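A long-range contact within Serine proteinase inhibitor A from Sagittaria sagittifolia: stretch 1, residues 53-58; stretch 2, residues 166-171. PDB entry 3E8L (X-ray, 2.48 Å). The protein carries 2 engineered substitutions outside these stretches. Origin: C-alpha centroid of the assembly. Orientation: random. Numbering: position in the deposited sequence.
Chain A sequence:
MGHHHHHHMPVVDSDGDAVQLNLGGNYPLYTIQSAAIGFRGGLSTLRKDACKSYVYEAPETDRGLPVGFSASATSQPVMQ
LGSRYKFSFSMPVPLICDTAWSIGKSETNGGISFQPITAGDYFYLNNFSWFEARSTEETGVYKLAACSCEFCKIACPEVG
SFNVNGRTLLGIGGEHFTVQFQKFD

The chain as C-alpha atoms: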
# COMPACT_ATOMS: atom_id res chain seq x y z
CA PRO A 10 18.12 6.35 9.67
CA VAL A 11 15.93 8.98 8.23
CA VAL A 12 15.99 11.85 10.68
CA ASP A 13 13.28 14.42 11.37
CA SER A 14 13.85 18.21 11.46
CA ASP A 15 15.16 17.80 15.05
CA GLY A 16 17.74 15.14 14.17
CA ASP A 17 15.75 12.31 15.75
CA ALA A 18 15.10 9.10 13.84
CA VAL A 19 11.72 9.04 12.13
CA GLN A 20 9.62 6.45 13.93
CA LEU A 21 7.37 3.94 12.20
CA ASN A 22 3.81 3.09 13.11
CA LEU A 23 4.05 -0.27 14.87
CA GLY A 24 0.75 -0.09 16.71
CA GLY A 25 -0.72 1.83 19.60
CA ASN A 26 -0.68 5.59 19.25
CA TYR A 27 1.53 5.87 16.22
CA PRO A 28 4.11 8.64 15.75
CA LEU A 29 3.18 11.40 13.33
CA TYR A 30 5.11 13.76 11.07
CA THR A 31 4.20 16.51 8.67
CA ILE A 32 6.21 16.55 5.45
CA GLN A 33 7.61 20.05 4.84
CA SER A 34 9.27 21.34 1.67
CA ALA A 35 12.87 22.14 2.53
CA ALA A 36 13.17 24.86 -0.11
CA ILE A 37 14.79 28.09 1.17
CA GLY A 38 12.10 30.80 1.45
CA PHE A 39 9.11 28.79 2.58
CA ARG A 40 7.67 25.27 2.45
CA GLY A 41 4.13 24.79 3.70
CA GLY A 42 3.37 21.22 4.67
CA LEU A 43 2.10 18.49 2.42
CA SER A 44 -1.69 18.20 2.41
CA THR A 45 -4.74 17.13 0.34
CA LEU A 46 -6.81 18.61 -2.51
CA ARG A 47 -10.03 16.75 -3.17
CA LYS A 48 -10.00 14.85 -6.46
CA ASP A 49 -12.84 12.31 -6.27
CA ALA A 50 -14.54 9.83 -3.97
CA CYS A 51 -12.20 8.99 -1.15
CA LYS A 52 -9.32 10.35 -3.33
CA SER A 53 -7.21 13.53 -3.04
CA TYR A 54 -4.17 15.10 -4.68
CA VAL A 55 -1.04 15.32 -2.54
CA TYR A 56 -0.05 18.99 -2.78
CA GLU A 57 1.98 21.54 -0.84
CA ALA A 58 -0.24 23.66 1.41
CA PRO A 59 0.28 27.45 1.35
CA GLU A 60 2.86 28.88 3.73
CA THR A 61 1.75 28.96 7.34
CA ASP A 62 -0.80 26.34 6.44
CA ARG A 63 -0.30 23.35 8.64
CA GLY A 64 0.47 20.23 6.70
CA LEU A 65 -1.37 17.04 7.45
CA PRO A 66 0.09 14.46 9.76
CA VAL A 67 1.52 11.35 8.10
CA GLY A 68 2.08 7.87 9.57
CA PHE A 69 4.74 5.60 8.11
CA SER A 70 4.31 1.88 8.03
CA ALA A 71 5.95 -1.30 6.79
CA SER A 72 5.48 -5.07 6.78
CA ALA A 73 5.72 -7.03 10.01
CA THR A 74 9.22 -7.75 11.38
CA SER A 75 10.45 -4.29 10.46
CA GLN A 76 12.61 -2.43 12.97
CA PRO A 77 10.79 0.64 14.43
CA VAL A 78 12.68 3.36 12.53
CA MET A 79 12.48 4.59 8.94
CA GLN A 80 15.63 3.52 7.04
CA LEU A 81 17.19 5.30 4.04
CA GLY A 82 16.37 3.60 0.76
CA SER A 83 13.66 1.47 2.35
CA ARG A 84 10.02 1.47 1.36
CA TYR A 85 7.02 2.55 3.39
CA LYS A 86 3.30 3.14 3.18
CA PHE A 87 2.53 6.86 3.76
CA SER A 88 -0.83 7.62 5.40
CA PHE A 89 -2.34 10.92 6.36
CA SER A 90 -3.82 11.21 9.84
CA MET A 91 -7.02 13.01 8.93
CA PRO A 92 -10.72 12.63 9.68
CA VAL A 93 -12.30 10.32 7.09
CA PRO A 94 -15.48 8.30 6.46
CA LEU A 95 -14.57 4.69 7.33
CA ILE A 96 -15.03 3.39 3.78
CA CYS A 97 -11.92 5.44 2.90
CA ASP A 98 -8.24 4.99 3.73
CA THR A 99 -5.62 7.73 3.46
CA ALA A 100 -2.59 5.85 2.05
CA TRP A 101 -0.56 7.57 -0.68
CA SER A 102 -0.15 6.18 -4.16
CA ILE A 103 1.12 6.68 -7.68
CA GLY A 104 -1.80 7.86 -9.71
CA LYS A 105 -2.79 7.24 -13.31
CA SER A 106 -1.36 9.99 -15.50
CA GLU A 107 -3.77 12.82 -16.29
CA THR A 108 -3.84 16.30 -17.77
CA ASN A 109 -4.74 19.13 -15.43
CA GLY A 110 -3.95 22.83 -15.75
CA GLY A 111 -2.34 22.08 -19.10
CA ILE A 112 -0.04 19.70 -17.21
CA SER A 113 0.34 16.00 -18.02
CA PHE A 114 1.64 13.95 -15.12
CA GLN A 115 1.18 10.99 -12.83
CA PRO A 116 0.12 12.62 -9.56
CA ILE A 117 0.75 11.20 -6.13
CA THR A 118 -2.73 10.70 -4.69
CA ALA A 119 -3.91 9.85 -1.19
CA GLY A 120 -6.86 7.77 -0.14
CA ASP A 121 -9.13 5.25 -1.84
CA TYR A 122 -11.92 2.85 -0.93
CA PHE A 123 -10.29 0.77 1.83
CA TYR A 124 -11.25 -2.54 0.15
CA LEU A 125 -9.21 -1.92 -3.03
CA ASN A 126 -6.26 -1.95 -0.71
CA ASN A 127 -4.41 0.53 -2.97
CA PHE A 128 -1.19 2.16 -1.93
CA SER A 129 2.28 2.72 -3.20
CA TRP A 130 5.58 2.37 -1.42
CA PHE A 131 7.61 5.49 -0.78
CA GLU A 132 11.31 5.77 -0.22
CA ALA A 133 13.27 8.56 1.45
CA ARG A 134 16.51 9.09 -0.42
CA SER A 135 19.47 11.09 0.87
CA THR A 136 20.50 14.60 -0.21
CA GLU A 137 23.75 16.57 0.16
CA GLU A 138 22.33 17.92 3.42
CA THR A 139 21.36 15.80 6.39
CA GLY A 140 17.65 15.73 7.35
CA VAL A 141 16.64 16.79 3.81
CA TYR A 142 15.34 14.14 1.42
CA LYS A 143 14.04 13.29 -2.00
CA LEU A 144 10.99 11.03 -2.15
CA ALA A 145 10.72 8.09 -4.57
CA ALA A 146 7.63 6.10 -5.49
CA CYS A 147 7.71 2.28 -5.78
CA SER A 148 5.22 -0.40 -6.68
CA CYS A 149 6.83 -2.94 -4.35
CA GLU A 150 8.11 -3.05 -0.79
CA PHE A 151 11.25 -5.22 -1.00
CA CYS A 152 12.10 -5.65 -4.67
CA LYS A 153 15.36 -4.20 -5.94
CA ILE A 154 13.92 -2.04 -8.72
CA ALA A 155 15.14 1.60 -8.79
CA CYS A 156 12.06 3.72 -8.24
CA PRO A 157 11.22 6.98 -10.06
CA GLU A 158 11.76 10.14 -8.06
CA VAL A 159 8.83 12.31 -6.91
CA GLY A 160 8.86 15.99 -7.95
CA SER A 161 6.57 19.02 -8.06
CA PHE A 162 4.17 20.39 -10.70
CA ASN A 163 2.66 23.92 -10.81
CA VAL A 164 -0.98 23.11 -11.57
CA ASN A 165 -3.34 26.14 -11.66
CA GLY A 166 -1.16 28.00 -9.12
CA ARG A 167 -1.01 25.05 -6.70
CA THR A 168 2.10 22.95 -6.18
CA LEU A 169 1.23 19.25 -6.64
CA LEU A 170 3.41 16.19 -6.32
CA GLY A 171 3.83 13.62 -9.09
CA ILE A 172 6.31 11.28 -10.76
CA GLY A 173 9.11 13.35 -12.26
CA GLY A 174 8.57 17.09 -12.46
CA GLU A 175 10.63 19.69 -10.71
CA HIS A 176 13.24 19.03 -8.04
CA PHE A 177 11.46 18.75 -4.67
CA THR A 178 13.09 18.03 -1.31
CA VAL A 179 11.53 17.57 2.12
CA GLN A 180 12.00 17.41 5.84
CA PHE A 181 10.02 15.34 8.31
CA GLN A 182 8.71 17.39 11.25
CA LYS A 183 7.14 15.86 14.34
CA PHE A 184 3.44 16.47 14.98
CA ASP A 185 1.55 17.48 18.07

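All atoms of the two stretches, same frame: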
# COMPACT_ATOMS: atom_id res chain seq x y z
N SER A 53 -7.72 12.16 -3.10
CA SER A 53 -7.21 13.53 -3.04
C SER A 53 -5.90 13.65 -3.79
O SER A 53 -5.21 12.63 -4.00
CB SER A 53 -6.96 13.94 -1.59
OG SER A 53 -8.15 14.26 -0.91
N TYR A 54 -5.53 14.87 -4.19
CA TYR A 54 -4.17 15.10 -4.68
C TYR A 54 -3.29 15.46 -3.50
O TYR A 54 -3.71 16.26 -2.65
CB TYR A 54 -4.11 16.26 -5.68
CG TYR A 54 -4.87 16.04 -6.96
CD1 TYR A 54 -4.28 15.36 -8.02
CD2 TYR A 54 -6.15 16.53 -7.13
CE1 TYR A 54 -4.95 15.17 -9.20
CE2 TYR A 54 -6.85 16.35 -8.32
CZ TYR A 54 -6.23 15.66 -9.36
OH TYR A 54 -6.89 15.45 -10.56
N VAL A 55 -2.10 14.85 -3.43
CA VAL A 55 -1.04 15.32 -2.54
C VAL A 55 -0.44 16.61 -3.12
O VAL A 55 0.12 16.63 -4.23
CB VAL A 55 0.07 14.28 -2.35
CG1 VAL A 55 1.08 14.77 -1.30
CG2 VAL A 55 -0.50 12.95 -1.93
N TYR A 56 -0.59 17.70 -2.38
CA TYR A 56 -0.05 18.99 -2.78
C TYR A 56 0.58 19.72 -1.59
O TYR A 56 0.34 19.37 -0.43
CB TYR A 56 -1.16 19.85 -3.39
CG TYR A 56 -1.89 20.76 -2.42
CD1 TYR A 56 -1.82 22.14 -2.55
CD2 TYR A 56 -2.65 20.23 -1.37
CE1 TYR A 56 -2.49 22.98 -1.66
CE2 TYR A 56 -3.32 21.05 -0.48
CZ TYR A 56 -3.24 22.43 -0.62
OH TYR A 56 -3.91 23.25 0.26
N GLU A 57 1.35 20.76 -1.89
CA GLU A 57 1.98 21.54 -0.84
C GLU A 57 1.04 22.66 -0.39
O GLU A 57 0.68 23.54 -1.18
CB GLU A 57 3.27 22.12 -1.37
CG GLU A 57 4.18 22.64 -0.30
CD GLU A 57 5.36 23.38 -0.90
OE1 GLU A 57 5.89 22.88 -1.91
OE2 GLU A 57 5.74 24.44 -0.36
N ALA A 58 0.64 22.64 0.87
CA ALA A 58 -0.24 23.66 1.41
C ALA A 58 0.47 25.00 1.34
O ALA A 58 1.70 25.04 1.37
CB ALA A 58 -0.60 23.34 2.85
N GLY A 166 -1.65 27.27 -10.29
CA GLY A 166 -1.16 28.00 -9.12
C GLY A 166 -0.80 27.15 -7.91
O GLY A 166 -0.06 27.61 -7.04
N ARG A 167 -1.30 25.92 -7.83
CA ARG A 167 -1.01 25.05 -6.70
C ARG A 167 0.14 24.08 -7.01
O ARG A 167 0.27 23.58 -8.13
CB ARG A 167 -2.26 24.31 -6.21
CG ARG A 167 -3.29 25.25 -5.60
CD ARG A 167 -4.47 24.53 -4.99
NE ARG A 167 -5.68 25.35 -5.05
CZ ARG A 167 -6.32 25.85 -3.98
NH1 ARG A 167 -5.88 25.62 -2.74
NH2 ARG A 167 -7.42 26.60 -4.16
N THR A 168 0.99 23.85 -6.01
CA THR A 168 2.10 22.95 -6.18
C THR A 168 1.69 21.51 -5.81
O THR A 168 1.43 21.20 -4.65
CB THR A 168 3.32 23.43 -5.39
OG1 THR A 168 3.76 24.69 -5.93
CG2 THR A 168 4.45 22.42 -5.48
N LEU A 169 1.62 20.65 -6.82
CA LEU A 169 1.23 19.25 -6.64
C LEU A 169 2.40 18.30 -6.84
O LEU A 169 3.33 18.59 -7.59
CB LEU A 169 0.11 18.88 -7.62
CG LEU A 169 -1.33 19.23 -7.28
CD1 LEU A 169 -1.58 20.75 -7.35
CD2 LEU A 169 -2.27 18.46 -8.21
N LEU A 170 2.34 17.15 -6.19
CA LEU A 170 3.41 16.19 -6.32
C LEU A 170 3.04 15.17 -7.38
O LEU A 170 1.86 14.82 -7.51
CB LEU A 170 3.66 15.49 -4.99
CG LEU A 170 4.20 16.33 -3.84
CD1 LEU A 170 4.72 15.40 -2.80
CD2 LEU A 170 5.31 17.26 -4.32
N GLY A 171 4.03 14.71 -8.13
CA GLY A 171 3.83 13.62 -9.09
C GLY A 171 5.15 12.96 -9.42
O GLY A 171 6.20 13.33 -8.86
O HOH W 1 -0.66 15.49 -6.79

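Two strands more than a hundred residues apart in sequence, 53-57 and 167-171, meet through a single antiparallel-type bridge centred on Tyr-56 and Leu-169, whose CA atoms lie 4.1 Å apart. The strand directions differ by 123°, well short of a true antiparallel 180°, so the backbones cross obliquely and pair over a short length; Ser-53, Ala-58, Gly-166 and Gly-171 take no part in the contact.

Two backbone hydrogen bonds flank the bridge. Leu-170 N donates to Val-55 O (3.0 Å, 172° at the hydrogen), and Glu-57 N donates to Thr-168 O (2.8 Å, 166°). Both are short and nearly straight, and because they use main-chain groups alone they leave the side chains free for packing. Water 1 extends the link, donating to Val-55 O at 2.9 Å and to Leu-170 O at 2.7 Å from its own oxygen; Val-55 O therefore accepts from both the Leu-170 amide and the water.

Apolar packing reinforces the bridge. In Leu-169, with chi1 m and chi2 p, the CA-to-CB bond points sideways to the other strand, but the end of the side chain comes nearer: Leu-169 CD2 reaches 3.7 Å from Tyr-54 CD1, while Leu-169 CG lies 3.9 Å from Tyr-56 CB. One branched leucine thus touches two tyrosines, two positions apart on the facing strand. The Tyr-54 side chain starts toward the other stretch; its ring supplies carbon surface to Leu-169, while its OH is hydrogen-bonded elsewhere in the structure. Beyond the bridge, Val-55 (chi1 t) and Leu-170 (m, t) pair as buried aliphatic side chains, Val-55 CG1 standing 4.0 Å from Leu-170 CD1. Their lack of polar groups suits a buried setting, since neither side chain needs a partner there.

Tyr-56 is buried and loses the most area to the other stretch, 71 of the 392 Å² buried in total. Its chi1 of 92° lies between wells. Tyr-56 CB sits 3.2 Å from Thr-168 O, the same oxygen that accepts from Glu-57 N, and Arg-167 CD approaches the ring obliquely, 4.2 Å from Tyr-56 CE1.

At the more open end, Arg-167 and Thr-168 contribute carbon surface, and Glu-57 a carboxylate oxygen. Arg-167 is exposed: its methylenes approach Tyr-56, and the Tyr-56 OH lies near the plane of the guanidinium, at its edge. Glu-57, extended through chi1 and chi2 (both t), brings OE1 to 3.9 Å from Thr-168 CG2, a van der Waals contact with the threonine methyl.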